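Long-range contacts in 4-phosphoerythronate dehydrogenase (Lactobacillus jensenii, PDB 4PRK), which is a D-lactate dehydrogenase of the D-isomer-specific 2-hydroxyacid dehydrogenase family, probably interconverting pyruvate and D-lactate with NAD as cofactor: residues E108-Q113 and S159-I164; Y116-I121 and L139-I144; E246-H251 and M287-V292. All blocks are in the same frame, centred on the assembly; numbering follows the deposited sequence.

In the fold
From the N terminus, the chain builds a first parallel sheet, then enters helix 103-118, which supplies one segment to each of the first two contacts. Contact 1 closes the loop from that helix to helix 155-167, the helix after the first strand, 148-152, of the Rossmann sheet. Within this loop lies the smaller one of contact 2, where the end of helix 103-118 meets the loop 139-144. Contact 3 follows in series, closing the loop from helix 241-250 to the turn before strand 290-292, outermost of that sheet within this chain. Ile291 there packs on Gln113 and Tyr116, so helix 103-118, part of contacts 1 and 2, also packs on contact 3. Each contact reaches the second subunit.

Contact 1 (E108-Q113 and S159-I164); sequences EMAVTQ and SAVAQI
Apolar packing joins the two helices here, and no hydrogen bond runs between them. Their axes come within 9.5 Å and cross at -47°, with Val111 and Val161 nearest in the backbone. Ile164 carries most of the contact on its helix. Its CG2 branch, anti to the backbone N, lies against both methyls of Val111, with CG2 of Ile164 3.8 Å from CG2 of Val111, the two side chains crossing obliquely. The other branch of Ile164 runs out to CD1, which touches Glu108 CG at 3.9 Å, the two side chains crossing at about a right angle. Looser contacts lie beside these: Ala110 CB sits 4.3 Å from Val161 CG2, and Val161 CG1 faces Val111.

The polar bonds stay within the helix or lead outward. Thr112 OG1 bonds back to Glu108 O at 2.7 Å from above the carbonyl plane; the same oxygen also accepts the backbone N-H of Thr112. The extended chain of Glu108 carries its carboxylate on, away from Ile164, to where OE2 forms a salt bridge with Arg104 and OE1 accepts from Ile144 N of the second subunit.

Val161 also rests on Leu151 of strand 148-152 and touches the probable GxGxxG dinucleotide-binding turn, while Ala110 packs on Ile231 of strand 229-232. Helices 103-118 and 155-167 thus lie side by side against the Rossmann sheet, with Met109 and Thr112 turned to the second subunit.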
loop_
_atom_site.group_PDB
_atom_site.type_symbol
_atom_site.label_atom_id
_atom_site.label_comp_id
_atom_site.label_asym_id
_atom_site.label_seq_id
_atom_site.Cartn_x
_atom_site.Cartn_y
_atom_site.Cartn_z
ATOM N N GLU A 108 4.209 -11.777 9.075
ATOM C CA GLU A 108 2.796 -11.595 9.427
ATOM C C GLU A 108 2.520 -12.015 10.860
ATOM O O GLU A 108 1.637 -11.462 11.555
ATOM C CB GLU A 108 1.888 -12.329 8.418
ATOM C CG GLU A 108 1.774 -11.609 7.086
ATOM C CD GLU A 108 0.889 -12.286 6.039
ATOM O OE1 GLU A 108 0.086 -13.197 6.379
ATOM O OE2 GLU A 108 0.940 -11.850 4.865
ATOM N N MET A 109 3.285 -12.966 11.338
ATOM C CA MET A 109 3.137 -13.410 12.738
ATOM C C MET A 109 3.647 -12.237 13.631
ATOM O O MET A 109 2.999 -11.817 14.591
ATOM C CB MET A 109 3.903 -14.728 13.007
ATOM C CG MET A 109 3.884 -15.171 14.461
ATOM S SD MET A 109 2.216 -15.580 15.042
ATOM C CE MET A 109 2.473 -17.300 15.425
ATOM N N ALA A 110 4.778 -11.674 13.259
ATOM C CA ALA A 110 5.299 -10.544 13.987
ATOM C C ALA A 110 4.301 -9.388 14.034
ATOM O O ALA A 110 4.047 -8.829 15.078
ATOM C CB ALA A 110 6.566 -10.110 13.332
ATOM N N VAL A 111 3.744 -9.019 12.884
ATOM C CA VAL A 111 2.814 -7.901 12.811
ATOM C C VAL A 111 1.576 -8.212 13.645
ATOM O O VAL A 111 1.104 -7.360 14.416
ATOM C CB VAL A 111 2.366 -7.649 11.368
ATOM C CG1 VAL A 111 1.117 -6.782 11.277
ATOM C CG2 VAL A 111 3.482 -7.067 10.582
ATOM N N THR A 112 1.022 -9.406 13.428
ATOM C CA THR A 112 -0.170 -9.838 14.143
ATOM C C THR A 112 0.031 -9.724 15.643
ATOM O O THR A 112 -0.825 -9.170 16.382
ATOM C CB THR A 112 -0.467 -11.322 13.807
ATOM O OG1 THR A 112 -0.909 -11.415 12.475
ATOM C CG2 THR A 112 -1.501 -11.892 14.657
ATOM N N GLN A 113 1.151 -10.257 16.125
ATOM C CA GLN A 113 1.424 -10.192 17.574
ATOM C C GLN A 113 1.587 -8.759 18.056
ATOM O O GLN A 113 0.981 -8.376 19.070
ATOM C CB GLN A 113 2.672 -10.981 17.932
ATOM C CG GLN A 113 2.413 -12.463 17.938
ATOM C CD GLN A 113 3.561 -13.296 18.541
ATOM O OE1 GLN A 113 4.301 -12.840 19.401
ATOM N NE2 GLN A 113 3.682 -14.551 18.085
ATOM N N SER A 159 12.254 -6.945 6.056
ATOM C CA SER A 159 11.789 -6.198 4.903
ATOM C C SER A 159 10.290 -6.343 4.674
ATOM O O SER A 159 9.608 -5.407 4.328
ATOM C CB SER A 159 12.533 -6.685 3.651
ATOM O OG SER A 159 11.905 -6.100 2.570
ATOM N N ALA A 160 9.789 -7.555 4.786
ATOM C CA ALA A 160 8.362 -7.787 4.660
ATOM C C ALA A 160 7.568 -7.114 5.815
ATOM O O ALA A 160 6.449 -6.583 5.606
ATOM C CB ALA A 160 8.092 -9.305 4.620
ATOM N N VAL A 161 8.139 -7.133 7.013
ATOM C CA VAL A 161 7.508 -6.459 8.164
ATOM C C VAL A 161 7.385 -4.964 7.917
ATOM O O VAL A 161 6.390 -4.343 8.249
ATOM C CB VAL A 161 8.289 -6.654 9.473
ATOM C CG1 VAL A 161 7.752 -5.716 10.624
ATOM C CG2 VAL A 161 8.218 -8.100 9.886
ATOM N N ALA A 162 8.411 -4.417 7.306
ATOM C CA ALA A 162 8.496 -3.012 6.979
ATOM C C ALA A 162 7.487 -2.621 5.869
ATOM O O ALA A 162 6.785 -1.603 5.967
ATOM C CB ALA A 162 9.927 -2.709 6.563
ATOM N N GLN A 163 7.388 -3.455 4.845
ATOM C CA GLN A 163 6.355 -3.269 3.810
ATOM C C GLN A 163 4.944 -3.235 4.407
ATOM O O GLN A 163 4.154 -2.367 4.104
ATOM C CB GLN A 163 6.449 -4.403 2.752
ATOM C CG GLN A 163 7.822 -4.444 2.041
ATOM C CD GLN A 163 8.065 -5.640 1.118
ATOM O OE1 GLN A 163 9.148 -6.236 1.110
ATOM N NE2 GLN A 163 7.081 -5.958 0.305
ATOM N N ILE A 164 4.633 -4.176 5.273
ATOM C CA ILE A 164 3.286 -4.239 5.864
ATOM C C ILE A 164 3.052 -3.039 6.772
ATOM O O ILE A 164 2.047 -2.268 6.597
ATOM C CB ILE A 164 3.069 -5.570 6.631
ATOM C CG1 ILE A 164 3.112 -6.733 5.647
ATOM C CG2 ILE A 164 1.771 -5.566 7.501
ATOM C CD1 ILE A 164 3.281 -8.074 6.363
#

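Contact 2 (Y116-I121 and L139-I144); sequences YLNRKI and LISNEI
A Schellman motif ends helix 103-118 at Lys120, whose positive phi (54°) turns the chain toward helix 121-129, and the loop 139-144 of the Rossmann domain, extended from Ile140 to Glu143, runs across this helix end. Three direct hydrogen bonds, all to backbone carbonyl oxygens, hold the two together. At the centre Ser141 OG, anti to its backbone N, donates to Asn118 O at 2.6 Å, coming in from above the carbonyl plane. The same hydroxyl lies 3.3 Å from Arg119 CD, so the bent arginine chain lies alongside it.

On one side of Ser141, the amide of Asn118 reaches Asn142 O. The ND2 to O distance is 3.0 Å, and the bond lies in both the amide and the carbonyl planes, which favours this rotation of the Asn118 amide. On the other side, Lys120, extended beyond CG, runs along the backbone of Leu139, with CD 3.7 Å from Leu139 CA, and its ammonium NZ donates to Ile140 O in the carbonyl plane. Ser138 O takes a second bond from NZ, so two carbonyl oxygens grip the ammonium, which would stabilise its charge.

The guanidinium of Arg119 serves the subunit interface, with NH1 on Ala105 O and NH2 on Ala297 O of the second subunit. Glu143 likewise turns to Ser102, Thr300 and Thr302 of that subunit. A water completes the join: it accepts from Arg119 NH1 at 3.2 Å and donates to Asn142 O at 2.9 Å, giving that oxygen a second donor beside Asn118 ND2.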
loop_
_atom_site.group_PDB
_atom_site.type_symbol
_atom_site.label_atom_id
_atom_site.label_comp_id
_atom_site.label_asym_id
_atom_site.label_seq_id
_atom_site.Cartn_x
_atom_site.Cartn_y
_atom_site.Cartn_z
ATOM N N TYR A 116 -2.046 -7.101 18.116
ATOM C CA TYR A 116 -2.774 -7.594 19.305
ATOM C C TYR A 116 -2.292 -6.950 20.612
ATOM O O TYR A 116 -3.091 -6.426 21.409
ATOM C CB TYR A 116 -2.705 -9.103 19.387
ATOM C CG TYR A 116 -3.389 -9.719 20.576
ATOM C CD1 TYR A 116 -2.740 -9.785 21.755
ATOM C CD2 TYR A 116 -4.630 -10.339 20.464
ATOM C CE1 TYR A 116 -3.305 -10.353 22.864
ATOM C CE2 TYR A 116 -5.223 -10.961 21.554
ATOM C CZ TYR A 116 -4.533 -10.938 22.754
ATOM O OH TYR A 116 -4.969 -11.501 23.860
ATOM N N LEU A 117 -0.991 -6.986 20.835
ATOM C CA LEU A 117 -0.443 -6.378 22.043
ATOM C C LEU A 117 -0.641 -4.902 22.086
ATOM O O LEU A 117 -0.888 -4.395 23.141
ATOM C CB LEU A 117 1.029 -6.716 22.222
ATOM C CG LEU A 117 1.255 -8.201 22.376
ATOM C CD1 LEU A 117 2.710 -8.561 22.322
ATOM C CD2 LEU A 117 0.589 -8.673 23.680
ATOM N N ASN A 118 -0.550 -4.221 20.933
ATOM C CA ASN A 118 -0.827 -2.771 20.828
ATOM C C ASN A 118 -2.229 -2.458 21.195
ATOM O O ASN A 118 -2.475 -1.465 21.823
ATOM C CB ASN A 118 -0.550 -2.226 19.426
ATOM C CG ASN A 118 -0.914 -0.758 19.268
ATOM O OD1 ASN A 118 -0.299 0.119 19.877
ATOM N ND2 ASN A 118 -1.857 -0.472 18.369
ATOM N N ARG A 119 -3.156 -3.318 20.813
ATOM C CA ARG A 119 -4.549 -3.130 21.179
ATOM C C ARG A 119 -4.867 -3.636 22.619
ATOM O O ARG A 119 -6.033 -3.492 23.101
ATOM C CB ARG A 119 -5.445 -3.842 20.132
ATOM C CG ARG A 119 -5.318 -3.274 18.706
ATOM C CD ARG A 119 -5.502 -1.743 18.633
ATOM N NE ARG A 119 -6.804 -1.341 19.194
ATOM C CZ ARG A 119 -7.771 -0.625 18.581
ATOM N NH1 ARG A 119 -7.655 -0.148 17.351
ATOM N NH2 ARG A 119 -8.880 -0.328 19.251
ATOM N N LYS A 120 -3.870 -4.259 23.265
ATOM C CA LYS A 120 -3.968 -4.747 24.658
ATOM C C LYS A 120 -5.147 -5.651 24.888
ATOM O O LYS A 120 -5.776 -5.629 25.969
ATOM C CB LYS A 120 -4.021 -3.569 25.639
ATOM C CG LYS A 120 -2.935 -2.535 25.368
ATOM C CD LYS A 120 -3.120 -1.273 26.208
ATOM C CE LYS A 120 -1.816 -0.513 26.279
ATOM N NZ LYS A 120 -2.003 0.818 26.894
ATOM N N ILE A 121 -5.428 -6.484 23.890
ATOM C CA ILE A 121 -6.572 -7.345 23.940
ATOM C C ILE A 121 -6.466 -8.294 25.140
ATOM O O ILE A 121 -7.480 -8.590 25.770
ATOM C CB ILE A 121 -6.760 -8.104 22.639
ATOM C CG1 ILE A 121 -7.135 -7.119 21.503
ATOM C CG2 ILE A 121 -7.811 -9.190 22.777
ATOM C CD1 ILE A 121 -6.994 -7.675 20.083
ATOM N N LEU A 139 -5.469 1.115 29.544
ATOM C CA LEU A 139 -5.700 0.272 28.388
ATOM C C LEU A 139 -6.048 1.039 27.081
ATOM O O LEU A 139 -6.541 0.445 26.125
ATOM C CB LEU A 139 -6.869 -0.660 28.709
ATOM C CG LEU A 139 -6.621 -1.589 29.918
ATOM C CD1 LEU A 139 -7.676 -2.672 30.002
ATOM C CD2 LEU A 139 -5.226 -2.196 29.823
ATOM N N ILE A 140 -5.834 2.348 27.043
ATOM C CA ILE A 140 -6.045 3.084 25.783
ATOM C C ILE A 140 -5.016 2.637 24.758
ATOM O O ILE A 140 -3.914 2.239 25.089
ATOM C CB ILE A 140 -5.986 4.593 26.010
ATOM C CG1 ILE A 140 -6.662 5.336 24.856
ATOM C CG2 ILE A 140 -4.570 5.091 26.236
ATOM C CD1 ILE A 140 -6.843 6.808 25.167
ATOM N N SER A 141 -5.396 2.659 23.497
ATOM C CA SER A 141 -4.537 2.174 22.437
ATOM C C SER A 141 -4.233 3.290 21.462
ATOM O O SER A 141 -4.426 4.437 21.772
ATOM C CB SER A 141 -5.154 0.970 21.740
ATOM O OG SER A 141 -4.209 0.304 20.947
ATOM N N ASN A 142 -3.703 2.943 20.304
ATOM C CA ASN A 142 -3.379 3.946 19.299
ATOM C C ASN A 142 -3.354 3.351 17.865
ATOM O O ASN A 142 -3.224 2.133 17.693
ATOM C CB ASN A 142 -2.080 4.666 19.618
ATOM C CG ASN A 142 -2.012 6.074 18.972
ATOM O OD1 ASN A 142 -2.985 6.554 18.362
ATOM N ND2 ASN A 142 -0.874 6.728 19.108
ATOM N N GLU A 143 -3.543 4.214 16.864
ATOM C CA GLU A 143 -3.629 3.737 15.508
ATOM C C GLU A 143 -2.213 3.477 15.092
ATOM O O GLU A 143 -1.282 4.157 15.515
ATOM C CB GLU A 143 -4.325 4.707 14.547
ATOM C CG GLU A 143 -5.830 4.803 14.718
ATOM C CD GLU A 143 -6.252 5.797 15.809
ATOM O OE1 GLU A 143 -5.359 6.479 16.360
ATOM O OE2 GLU A 143 -7.475 5.941 16.062
ATOM N N ILE A 144 -2.057 2.504 14.222
ATOM C CA ILE A 144 -0.759 2.055 13.849
ATOM C C ILE A 144 -0.032 3.123 13.038
ATOM O O ILE A 144 1.197 3.254 13.172
ATOM C CB ILE A 144 -0.863 0.674 13.148
ATOM C CG1 ILE A 144 0.465 -0.020 13.142
ATOM C CG2 ILE A 144 -1.394 0.812 11.740
ATOM C CD1 ILE A 144 0.748 -0.672 14.479
HETATM O O HOH W 1 -4.700 0.152 16.238
#

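Contact 3 (E246-H251 and M287-V292); sequences EALEKH and MPNVIV
The C-terminal part of helix 241-250 faces a type I beta turn, Met287 to Val290, that leads straight into strand 290-292; the closest backbones, at Leu248 and Asn289, have their CA atoms 8.6 Å apart, so side chains bridge the gap. Leu248 is the bridge. Its CG is anti to the carbonyl carbon, and its two methyls divide the work. CD1 rests against both Met287 and Val290, 3.8 Å from Val290 CG2, while the sulphur of Met287 lies 3.9 Å from the same methyl and equally close to Leu248 CB. The methionine is extended beyond CG and crosses Leu248 obliquely. That carries its tip beyond the leucine to the next residue of the helix, where CE packs at 3.8 Å on CG of Glu249, the aliphatic part of a solvent-exposed side chain.

The other methyl, CD2, slides past the amide of Asn289, 3.6 Å from ND2. Asn289 holds its CG in the crowded position between the backbone N and the carbonyl carbon (chi1 62°), and ND2 makes its firmest bond to Ala254 O. A water adds a weaker link: it accepts from Asn289 ND2 at 3.2 Å and donates to Leu248 O. That carbonyl also takes His251 N, in the Schellman motif that ends the helix.

Around this point, Leu284 of helix 279-285 and Ile253 pack on Leu248. Strand 290-292 is the outermost strand of the Rossmann sheet within this chain, parallel to 255-258, and Ile291 packs on helix 103-118 and on Ile121 of the second subunit.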
loop_
_atom_site.group_PDB
_atom_site.type_symbol
_atom_site.label_atom_id
_atom_site.label_comp_id
_atom_site.label_asym_id
_atom_site.label_seq_id
_atom_site.Cartn_x
_atom_site.Cartn_y
_atom_site.Cartn_z
ATOM N N GLU A 246 12.016 -9.038 33.936
ATOM C CA GLU A 246 12.198 -7.918 34.821
ATOM C C GLU A 246 11.671 -6.605 34.234
ATOM O O GLU A 246 10.967 -5.833 34.879
ATOM C CB GLU A 246 13.690 -7.821 35.066
ATOM C CG GLU A 246 14.064 -6.806 36.097
ATOM C CD GLU A 246 15.533 -6.898 36.489
ATOM O OE1 GLU A 246 16.141 -7.994 36.307
ATOM O OE2 GLU A 246 16.053 -5.872 36.994
ATOM N N ALA A 247 12.053 -6.338 33.002
ATOM C CA ALA A 247 11.590 -5.145 32.318
ATOM C C ALA A 247 10.055 -5.082 32.288
ATOM O O ALA A 247 9.484 -4.035 32.541
ATOM C CB ALA A 247 12.144 -5.122 30.893
ATOM N N LEU A 248 9.404 -6.209 31.995
ATOM C CA LEU A 248 7.947 -6.256 31.942
ATOM C C LEU A 248 7.391 -6.070 33.326
ATOM O O LEU A 248 6.446 -5.287 33.519
ATOM C CB LEU A 248 7.443 -7.602 31.381
ATOM C CG LEU A 248 7.575 -7.759 29.864
ATOM C CD1 LEU A 248 7.752 -9.208 29.463
ATOM C CD2 LEU A 248 6.381 -7.138 29.155
ATOM N N GLU A 249 7.981 -6.783 34.282
ATOM C CA GLU A 249 7.546 -6.669 35.690
ATOM C C GLU A 249 7.670 -5.241 36.189
ATOM O O GLU A 249 6.807 -4.765 36.884
ATOM C CB GLU A 249 8.309 -7.615 36.611
ATOM C CG GLU A 249 7.843 -9.061 36.492
ATOM C CD GLU A 249 8.686 -10.005 37.327
ATOM O OE1 GLU A 249 9.778 -9.599 37.808
ATOM O OE2 GLU A 249 8.258 -11.165 37.490
ATOM N N LYS A 250 8.710 -4.536 35.765
ATOM C CA LYS A 250 8.875 -3.152 36.185
ATOM C C LYS A 250 8.152 -2.166 35.280
ATOM O O LYS A 250 8.140 -0.994 35.571
ATOM C CB LYS A 250 10.345 -2.818 36.287
ATOM C CG LYS A 250 11.061 -3.692 37.315
ATOM C CD LYS A 250 12.453 -3.181 37.620
ATOM C CE LYS A 250 13.256 -2.937 36.356
ATOM N NZ LYS A 250 14.709 -3.160 36.584
ATOM N N HIS A 251 7.513 -2.647 34.211
ATOM C CA HIS A 251 6.761 -1.779 33.291
ATOM C C HIS A 251 7.741 -0.819 32.623
ATOM O O HIS A 251 7.460 0.346 32.381
ATOM C CB HIS A 251 5.574 -1.085 34.022
ATOM C CG HIS A 251 4.690 -2.038 34.807
ATOM N ND1 HIS A 251 3.527 -2.582 34.300
ATOM C CD2 HIS A 251 4.799 -2.531 36.067
ATOM C CE1 HIS A 251 2.959 -3.369 35.202
ATOM N NE2 HIS A 251 3.713 -3.359 36.284
ATOM N N MET A 287 1.541 -13.561 31.942
ATOM C CA MET A 287 1.407 -12.120 31.758
ATOM C C MET A 287 0.391 -11.810 30.634
ATOM O O MET A 287 0.537 -12.278 29.511
ATOM C CB MET A 287 2.775 -11.504 31.452
ATOM C CG MET A 287 3.776 -11.478 32.628
ATOM S SD MET A 287 5.405 -10.882 32.071
ATOM C CE MET A 287 6.396 -11.066 33.563
ATOM N N PRO A 288 -0.641 -11.001 30.923
ATOM C CA PRO A 288 -1.628 -10.758 29.874
ATOM C C PRO A 288 -1.190 -9.790 28.826
ATOM O O PRO A 288 -1.920 -9.694 27.848
ATOM C CB PRO A 288 -2.843 -10.218 30.616
ATOM C CG PRO A 288 -2.306 -9.618 31.875
ATOM C CD PRO A 288 -0.988 -10.324 32.185
ATOM N N ASN A 289 0.000 -9.183 28.975
ATOM C CA ASN A 289 0.607 -8.313 27.960
ATOM C C ASN A 289 1.755 -8.988 27.234
ATOM O O ASN A 289 2.587 -8.315 26.626
ATOM C CB ASN A 289 1.098 -6.985 28.567
ATOM C CG ASN A 289 2.182 -7.172 29.631
ATOM O OD1 ASN A 289 2.254 -8.192 30.248
ATOM N ND2 ASN A 289 2.994 -6.157 29.856
ATOM N N VAL A 290 1.812 -10.314 27.311
ATOM C CA VAL A 290 2.784 -11.102 26.567
ATOM C C VAL A 290 2.089 -12.139 25.661
ATOM O O VAL A 290 1.078 -12.690 26.026
ATOM C CB VAL A 290 3.660 -11.882 27.536
ATOM C CG1 VAL A 290 4.484 -12.916 26.794
ATOM C CG2 VAL A 290 4.522 -10.905 28.352
ATOM N N ILE A 291 2.634 -12.397 24.481
ATOM C CA ILE A 291 2.257 -13.565 23.720
ATOM C C ILE A 291 3.455 -14.467 23.612
ATOM O O ILE A 291 4.542 -13.978 23.339
ATOM C CB ILE A 291 1.797 -13.198 22.296
ATOM C CG1 ILE A 291 0.407 -12.615 22.288
ATOM C CG2 ILE A 291 1.754 -14.405 21.380
ATOM C CD1 ILE A 291 0.023 -12.063 20.915
ATOM N N VAL A 292 3.275 -15.776 23.789
ATOM C CA VAL A 292 4.314 -16.717 23.370
ATOM C C VAL A 292 3.692 -17.766 22.500
ATOM O O VAL A 292 2.678 -18.298 22.850
ATOM C CB VAL A 292 5.046 -17.421 24.536
ATOM C CG1 VAL A 292 6.238 -18.270 23.994
ATOM C CG2 VAL A 292 5.502 -16.405 25.586
HETATM O O HOH W 2 4.989 -4.126 31.408
#